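Local coordinates for protein beta-1,3-glucanosyltransferase (Rhizomucor miehei CAU432, PDB 4WTP) that is a member of glycosyl hydrolase family 17 that folds as a single-chain (beta/alpha)8 barrel, at residues Val177-Phe188 / Ala213-Thr224. Numbering follows the deposited sequence. Where two conformers were deposited one is given.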
ATOM      1  N   VAL A 177     -10.275   4.033 -15.141  1.00 11.98           N
ATOM      2  CA  VAL A 177     -11.104   3.156 -14.307  1.00 12.13           C
ATOM      3  C   VAL A 177     -11.758   2.042 -15.154  1.00 12.91           C
ATOM      4  O   VAL A 177     -11.868   0.902 -14.712  1.00 14.27           O
ATOM      5  CB  VAL A 177     -12.160   3.971 -13.544  1.00 12.22           C
ATOM      6  CG1 VAL A 177     -13.086   3.045 -12.776  1.00 12.49           C
ATOM      7  CG2 VAL A 177     -11.480   4.915 -12.545  1.00 12.92           C
ATOM      8  N   LYS A 178     -12.088   2.374 -16.410  1.00 12.63           N
ATOM      9  CA  LYS A 178     -12.618   1.340 -17.322  1.00 13.96           C
ATOM     10  C   LYS A 178     -11.711   0.107 -17.479  1.00 14.88           C
ATOM     11  O   LYS A 178     -12.204  -1.001 -17.717  1.00 16.11           O
ATOM     12  CB  LYS A 178     -12.893   1.963 -18.697  1.00 16.29           C
ATOM     13  CG  LYS A 178     -14.118   2.849 -18.730  1.00 24.04           C
ATOM     14  CD  LYS A 178     -14.464   3.329 -20.135  1.00 28.15           C
ATOM     15  CE  LYS A 178     -15.774   4.095 -20.115  1.00 32.04           C
ATOM     16  NZ  LYS A 178     -16.768   3.439 -19.218  1.00 31.67           N
ATOM     17  N   GLU A 179     -10.396   0.292 -17.348  1.00 13.41           N
ATOM     18  CA  GLU A 179      -9.466  -0.807 -17.559  1.00 13.36           C
ATOM     19  C   GLU A 179      -9.195  -1.613 -16.289  1.00 13.36           C
ATOM     20  O   GLU A 179      -8.580  -2.669 -16.376  1.00 15.12           O
ATOM     21  CB  GLU A 179      -8.151  -0.301 -18.160  1.00 15.05           C
ATOM     22  CG  GLU A 179      -8.295   0.417 -19.504  1.00 17.16           C
ATOM     23  CD  GLU A 179      -9.087  -0.383 -20.539  1.00 20.22           C
ATOM     24  OE1 GLU A 179      -8.908  -1.614 -20.604  1.00 21.00           O
ATOM     25  OE2 GLU A 179      -9.898   0.210 -21.290  1.00 22.84           O
ATOM     26  N   LEU A 180      -9.615  -1.090 -15.127  1.00 13.31           N
ATOM     27  CA  LEU A 180      -9.256  -1.677 -13.847  1.00 12.12           C
ATOM     28  C   LEU A 180     -10.201  -2.798 -13.465  1.00 13.29           C
ATOM     29  O   LEU A 180     -11.380  -2.817 -13.859  1.00 14.38           O
ATOM     30  CB  LEU A 180      -9.351  -0.601 -12.763  1.00 12.60           C
ATOM     31  CG  LEU A 180      -8.518   0.648 -12.920  1.00 12.60           C
ATOM     32  CD1 LEU A 180      -8.702   1.554 -11.700  1.00 13.20           C
ATOM     33  CD2 LEU A 180      -7.043   0.284 -13.074  1.00 14.46           C
ATOM     34  N   ASP A 181      -9.722  -3.710 -12.631  1.00 13.00           N
ATOM     35  CA  ASP A 181     -10.616  -4.606 -11.914  1.00 13.66           C
ATOM     36  C   ASP A 181     -11.123  -3.965 -10.610  1.00 13.24           C
ATOM     37  O   ASP A 181     -12.285  -4.140 -10.245  1.00 14.33           O
ATOM     38  CB  ASP A 181      -9.922  -5.933 -11.624  1.00 14.54           C
ATOM     39  CG  ASP A 181      -9.596  -6.710 -12.884  1.00 15.43           C
ATOM     40  OD1 ASP A 181     -10.507  -6.865 -13.719  1.00 18.76           O
ATOM     41  OD2 ASP A 181      -8.449  -7.139 -13.049  1.00 16.29           O
ATOM     42  N   PHE A 182     -10.249  -3.228  -9.928  1.00 12.43           N
ATOM     43  CA  PHE A 182     -10.638  -2.479  -8.739  1.00 11.79           C
ATOM     44  C   PHE A 182      -9.750  -1.250  -8.588  1.00 10.29           C
ATOM     45  O   PHE A 182      -8.694  -1.135  -9.215  1.00 12.02           O
ATOM     46  CB  PHE A 182     -10.629  -3.346  -7.461  1.00 13.43           C
ATOM     47  CG  PHE A 182      -9.286  -3.947  -7.124  1.00 11.96           C
ATOM     48  CD1 PHE A 182      -8.788  -5.051  -7.812  1.00 15.68           C
ATOM     49  CD2 PHE A 182      -8.498  -3.385  -6.121  1.00 12.50           C
ATOM     50  CE1 PHE A 182      -7.543  -5.589  -7.490  1.00 16.69           C
ATOM     51  CE2 PHE A 182      -7.276  -3.939  -5.773  1.00 13.09           C
ATOM     52  CZ  PHE A 182      -6.785  -5.031  -6.470  1.00 16.29           C
ATOM     53  N   LEU A 183     -10.175  -0.325  -7.729  1.00 10.83           N
ATOM     54  CA  LEU A 183      -9.446   0.914  -7.484  1.00 10.38           C
ATOM     55  C   LEU A 183      -8.799   0.843  -6.121  1.00 10.02           C
ATOM     56  O   LEU A 183      -9.353   0.221  -5.205  1.00 10.05           O
ATOM     57  CB  LEU A 183     -10.417   2.086  -7.492  1.00 10.16           C
ATOM     58  CG  LEU A 183     -11.136   2.497  -8.780  1.00  9.67           C
ATOM     59  CD1 LEU A 183     -12.157   1.464  -9.215  1.00 11.48           C
ATOM     60  CD2 LEU A 183     -11.776   3.856  -8.627  1.00 10.67           C
ATOM     61  N   MET A 184      -7.652   1.505  -5.961  1.00  9.62           N
ATOM     62  CA  MET A 184      -7.069   1.620  -4.623  1.00 10.16           C
ATOM     63  C   MET A 184      -6.697   3.068  -4.335  1.00 10.08           C
ATOM     64  O   MET A 184      -5.974   3.721  -5.099  1.00 10.40           O
ATOM     65  CB  MET A 184      -5.822   0.751  -4.462  1.00 10.75           C
ATOM     66  CG  MET A 184      -6.015  -0.727  -4.765  1.00 11.02           C
ATOM     67  SD  MET A 184      -4.669  -1.847  -4.109  1.00 12.08           S
ATOM     68  CE  MET A 184      -5.285  -2.094  -2.416  1.00 14.16           C
ATOM     69  N   MET A 185      -7.189   3.571  -3.230  1.00  9.32           N
ATOM     70  CA  MET A 185      -6.922   4.939  -2.803  1.00  8.76           C
ATOM     71  C   MET A 185      -5.728   5.100  -1.879  1.00  8.74           C
ATOM     72  O   MET A 185      -5.581   4.401  -0.929  1.00  9.26           O
ATOM     73  CB  MET A 185      -8.149   5.451  -2.065  1.00 20.00           C
ATOM     74  CG  MET A 185      -8.080   6.942  -1.666  1.00 20.00           C
ATOM     75  SD  MET A 185      -9.550   7.642  -0.727  1.00 20.00           S
ATOM     76  CE  MET A 185      -9.405   6.814   0.918  1.00 20.00           C
ATOM     77  N   ASN A 186      -4.912   6.097  -2.187  1.00  8.79           N
ATOM     78  CA  ASN A 186      -3.888   6.550  -1.224  1.00  9.33           C
ATOM     79  C   ASN A 186      -4.416   7.844  -0.661  1.00  9.43           C
ATOM     80  O   ASN A 186      -4.747   8.762  -1.435  1.00 10.58           O
ATOM     81  CB  ASN A 186      -2.579   6.901  -1.928  1.00 10.57           C
ATOM     82  CG  ASN A 186      -1.906   5.732  -2.616  1.00 11.88           C
ATOM     83  OD1 ASN A 186      -2.129   4.573  -2.317  1.00 11.60           O
ATOM     84  ND2 ASN A 186      -0.999   6.064  -3.516  1.00 13.66           N
ATOM     85  N   ALA A 187      -4.488   7.970   0.657  1.00 10.32           N
ATOM     86  CA  ALA A 187      -4.949   9.233   1.246  1.00 10.34           C
ATOM     87  C   ALA A 187      -4.331   9.393   2.608  1.00 10.28           C
ATOM     88  O   ALA A 187      -4.408   8.473   3.435  1.00 12.10           O
ATOM     89  CB  ALA A 187      -6.475   9.251   1.357  1.00 11.55           C
ATOM     90  N   PHE A 188      -3.795  10.575   2.883  1.00 10.99           N
ATOM     91  CA  PHE A 188      -3.241  10.897   4.183  1.00 10.89           C
ATOM     92  C   PHE A 188      -3.772  12.224   4.678  1.00 11.06           C
ATOM     93  O   PHE A 188      -3.198  13.284   4.358  1.00 12.01           O
ATOM     94  CB  PHE A 188      -1.722  11.004   4.100  1.00 11.11           C
ATOM     95  CG  PHE A 188      -1.030   9.686   3.840  1.00 10.52           C
ATOM     96  CD1 PHE A 188      -0.886   9.216   2.523  1.00 12.49           C
ATOM     97  CD2 PHE A 188      -0.491   8.933   4.902  1.00 10.26           C
ATOM     98  CE1 PHE A 188      -0.246   8.009   2.270  1.00 12.24           C
ATOM     99  CE2 PHE A 188       0.169   7.727   4.644  1.00 11.25           C
ATOM    100  CZ  PHE A 188       0.276   7.272   3.333  1.00 10.53           C
ATOM    101  N   ALA A 213     -16.127   7.767  -8.372  1.00 13.28           N
ATOM    102  CA  ALA A 213     -15.398   7.621  -9.651  1.00 13.53           C
ATOM    103  C   ALA A 213     -15.252   6.164 -10.097  1.00 13.29           C
ATOM    104  O   ALA A 213     -14.619   5.882 -11.106  1.00 13.70           O
ATOM    105  CB  ALA A 213     -14.016   8.273  -9.548  1.00 14.52           C
ATOM    106  N   SER A 214     -15.806   5.242  -9.323  1.00 12.73           N
ATOM    107  CA  SER A 214     -15.469   3.834  -9.422  1.00 12.21           C
ATOM    108  C   SER A 214     -16.150   3.073 -10.552  1.00 11.64           C
ATOM    109  O   SER A 214     -15.772   1.919 -10.807  1.00 12.27           O
ATOM    110  CB  SER A 214     -15.817   3.096  -8.104  1.00 12.81           C
ATOM    111  OG  SER A 214     -17.232   3.041  -7.957  1.00 12.80           O
ATOM    112  N   LEU A 215     -17.157   3.687 -11.191  1.00 12.27           N
ATOM    113  CA  LEU A 215     -17.991   2.994 -12.188  1.00 12.06           C
ATOM    114  C   LEU A 215     -18.603   1.729 -11.565  1.00 12.85           C
ATOM    115  O   LEU A 215     -18.926   0.754 -12.249  1.00 13.24           O
ATOM    116  CB  LEU A 215     -17.198   2.671 -13.474  1.00 13.16           C
ATOM    117  CG  LEU A 215     -16.491   3.845 -14.148  1.00 14.19           C
ATOM    118  CD1 LEU A 215     -15.702   3.390 -15.379  1.00 14.61           C
ATOM    119  CD2 LEU A 215     -17.512   4.908 -14.539  1.00 16.58           C
ATOM    120  N   GLY A 216     -18.772   1.748 -10.241  1.00 13.15           N
ATOM    121  CA  GLY A 216     -19.310   0.595  -9.532  1.00 13.93           C
ATOM    122  C   GLY A 216     -18.361  -0.540  -9.200  1.00 12.62           C
ATOM    123  O   GLY A 216     -18.789  -1.560  -8.632  1.00 14.16           O
ATOM    124  N   LYS A 217     -17.086  -0.364  -9.548  0.56 12.23           N
ATOM    125  CA  LYS A 217     -16.070  -1.378  -9.281  0.56 12.18           C
ATOM    126  C   LYS A 217     -15.618  -1.306  -7.823  0.56 12.18           C
ATOM    127  O   LYS A 217     -15.767  -0.269  -7.175  0.56 12.37           O
ATOM    128  CB  LYS A 217     -14.896  -1.169 -10.227  0.56 12.59           C
ATOM    129  CG  LYS A 217     -15.282  -1.386 -11.673  0.56 13.95           C
ATOM    130  CD  LYS A 217     -14.097  -1.174 -12.598  0.56 14.76           C
ATOM    131  CE  LYS A 217     -14.473  -1.450 -14.038  0.56 18.75           C
ATOM    132  NZ  LYS A 217     -13.357  -1.264 -14.992  0.56 16.73           N
ATOM    133  N   PRO A 218     -15.081  -2.410  -7.278  1.00 11.69           N
ATOM    134  CA  PRO A 218     -14.647  -2.354  -5.866  1.00 11.94           C
ATOM    135  C   PRO A 218     -13.576  -1.307  -5.627  1.00 10.65           C
ATOM    136  O   PRO A 218     -12.703  -1.075  -6.497  1.00 11.16           O
ATOM    137  CB  PRO A 218     -14.095  -3.753  -5.614  1.00 12.90           C
ATOM    138  CG  PRO A 218     -14.772  -4.642  -6.615  1.00 13.58           C
ATOM    139  CD  PRO A 218     -14.924  -3.758  -7.846  1.00 12.73           C
ATOM    140  N   VAL A 219     -13.644  -0.688  -4.442  1.00 10.83           N
ATOM    141  CA  VAL A 219     -12.673   0.300  -4.027  1.00 10.33           C
ATOM    142  C   VAL A 219     -12.006  -0.151  -2.728  1.00  9.71           C
ATOM    143  O   VAL A 219     -12.673  -0.398  -1.726  1.00 11.20           O
ATOM    144  CB  VAL A 219     -13.324   1.701  -3.804  1.00  9.88           C
ATOM    145  CG1 VAL A 219     -12.253   2.694  -3.419  1.00 12.03           C
ATOM    146  CG2 VAL A 219     -14.027   2.177  -5.087  1.00 11.10           C
ATOM    147  N   LYS A 220     -10.679  -0.244  -2.748  0.51  9.30           N
ATOM    148  CA  LYS A 220      -9.896  -0.592  -1.577  0.51  9.44           C
ATOM    149  C   LYS A 220      -9.008   0.602  -1.236  0.51  9.12           C
ATOM    150  O   LYS A 220      -8.919   1.572  -1.994  0.51  9.76           O
ATOM    151  CB  LYS A 220      -9.058  -1.850  -1.861  0.51 10.13           C
ATOM    152  CG  LYS A 220      -9.901  -3.016  -2.367  0.51 10.81           C
ATOM    153  CD  LYS A 220      -9.103  -4.303  -2.487  0.51 12.23           C
ATOM    154  CE  LYS A 220      -9.967  -5.408  -3.057  0.51 14.64           C
ATOM    155  NZ  LYS A 220      -9.726  -6.649  -2.282  0.51 16.67           N
ATOM    156  N   ILE A 221      -8.358   0.536  -0.083  1.00  9.32           N
ATOM    157  CA  ILE A 221      -7.428   1.601   0.337  1.00  9.02           C
ATOM    158  C   ILE A 221      -6.016   1.042   0.292  1.00  8.96           C
ATOM    159  O   ILE A 221      -5.691   0.123   1.041  1.00 10.05           O
ATOM    160  CB  ILE A 221      -7.815   2.188   1.707  1.00  8.74           C
ATOM    161  CG1 ILE A 221      -9.236   2.781   1.642  1.00  9.93           C
ATOM    162  CG2 ILE A 221      -6.797   3.235   2.150  1.00  9.57           C
ATOM    163  CD1 ILE A 221      -9.751   3.304   2.971  1.00 11.36           C
ATOM    164  N   SER A 222      -5.164   1.590  -0.570  0.59  8.36           N
ATOM    165  CA  SER A 222      -3.799   1.090  -0.687  0.59  8.90           C
ATOM    166  C   SER A 222      -2.828   1.709   0.310  0.59  8.72           C
ATOM    167  O   SER A 222      -1.816   1.095   0.611  0.59  8.88           O
ATOM    168  CB  SER A 222      -3.284   1.271  -2.106  0.59  9.53           C
ATOM    169  OG  SER A 222      -3.748   2.507  -2.596  0.59  9.21           O
ATOM    170  N   GLU A 223      -3.133   2.910   0.805  1.00  8.55           N
ATOM    171  CA  GLU A 223      -2.253   3.545   1.801  1.00  9.91           C
ATOM    172  C   GLU A 223      -3.022   4.558   2.625  1.00  8.75           C
ATOM    173  O   GLU A 223      -3.721   5.441   2.063  1.00 10.11           O
ATOM    174  CB  GLU A 223      -1.098   4.349   1.170  1.00 11.42           C
ATOM    175  CG  GLU A 223      -0.069   3.642   0.337  1.00 12.83           C
ATOM    176  CD  GLU A 223       0.858   4.621  -0.337  1.00 15.86           C
ATOM    177  OE1 GLU A 223       0.675   5.836  -0.205  1.00 18.28           O
ATOM    178  OE2 GLU A 223       1.734   4.193  -1.069  1.00 20.90           O
ATOM    179  N   THR A 224      -2.823   4.489   3.948  1.00  9.22           N
ATOM    180  CA  THR A 224      -3.069   5.618   4.841  1.00  8.89           C
ATOM    181  C   THR A 224      -2.331   5.299   6.139  1.00  8.91           C
ATOM    182  O   THR A 224      -2.052   4.131   6.436  1.00  8.83           O
ATOM    183  CB  THR A 224      -4.557   5.862   5.120  1.00  8.85           C
ATOM    184  OG1 THR A 224      -4.673   7.153   5.715  1.00  9.60           O
ATOM    185  CG2 THR A 224      -5.126   4.840   6.112  1.00 10.64           C
TER
HETATM  186  O   HOH W   1       0.001   2.802  -2.961  1.00 16.68           O
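Strands 182-186 and 219-223 are the parallel pair of a beta-alpha-beta unit in the TIM barrel of a family 17 glycosyl hydrolase, and their ladder runs from Leu183 with Val219 to Asn186 with Glu223. Leu183 N donates to Pro218 O, Lys220 N to Leu183 O and Met185 N to Lys220 O, each N-H...O angle being at least 164°. A one-residue register shift after Met185 marks a beta bulge: Met185 O accepts from Ser222 N and, weakly, from Glu223 N, while Ser222 turns its OG onto Asn186 OD1 at 2.6 Å. The Asn186 amide and Glu223 carboxylate are stacked, their planes 8° apart, and one water donates to both Asn186 OD1 and Glu223 OE2. Glu223 OE1 lies in the plane of the Phe188 ring at its edge, 3.4 Å from Phe188 CE1, whereas Thr224 CA lies over a face of the same ring. With chi1 at -166°, Thr224 OG1 is turned away from its own N to lie beside its carbonyl carbon, from where it donates to Ala187 O at 2.6 Å. Before the strands, the Lys217 chain extends straight beyond CG into the Val177-Leu180 turn, where NZ donates to Val177 O (2.6 Å) and to Leu180 O (2.8 Å), the latter on a lone pair. Lys220 CD packs 3.8 Å from Phe182 CE2, and its NZ continues to a salt bridge with Asp260. Leu183, Met185 and Val219 face helix 196-212, which links the two strands; on the other face Asn186 ND2 bonds Ser132 and Glu133, and strand 163-167 flanks 182-186, where Ala164 touches the side chains of Phe182 and Met184.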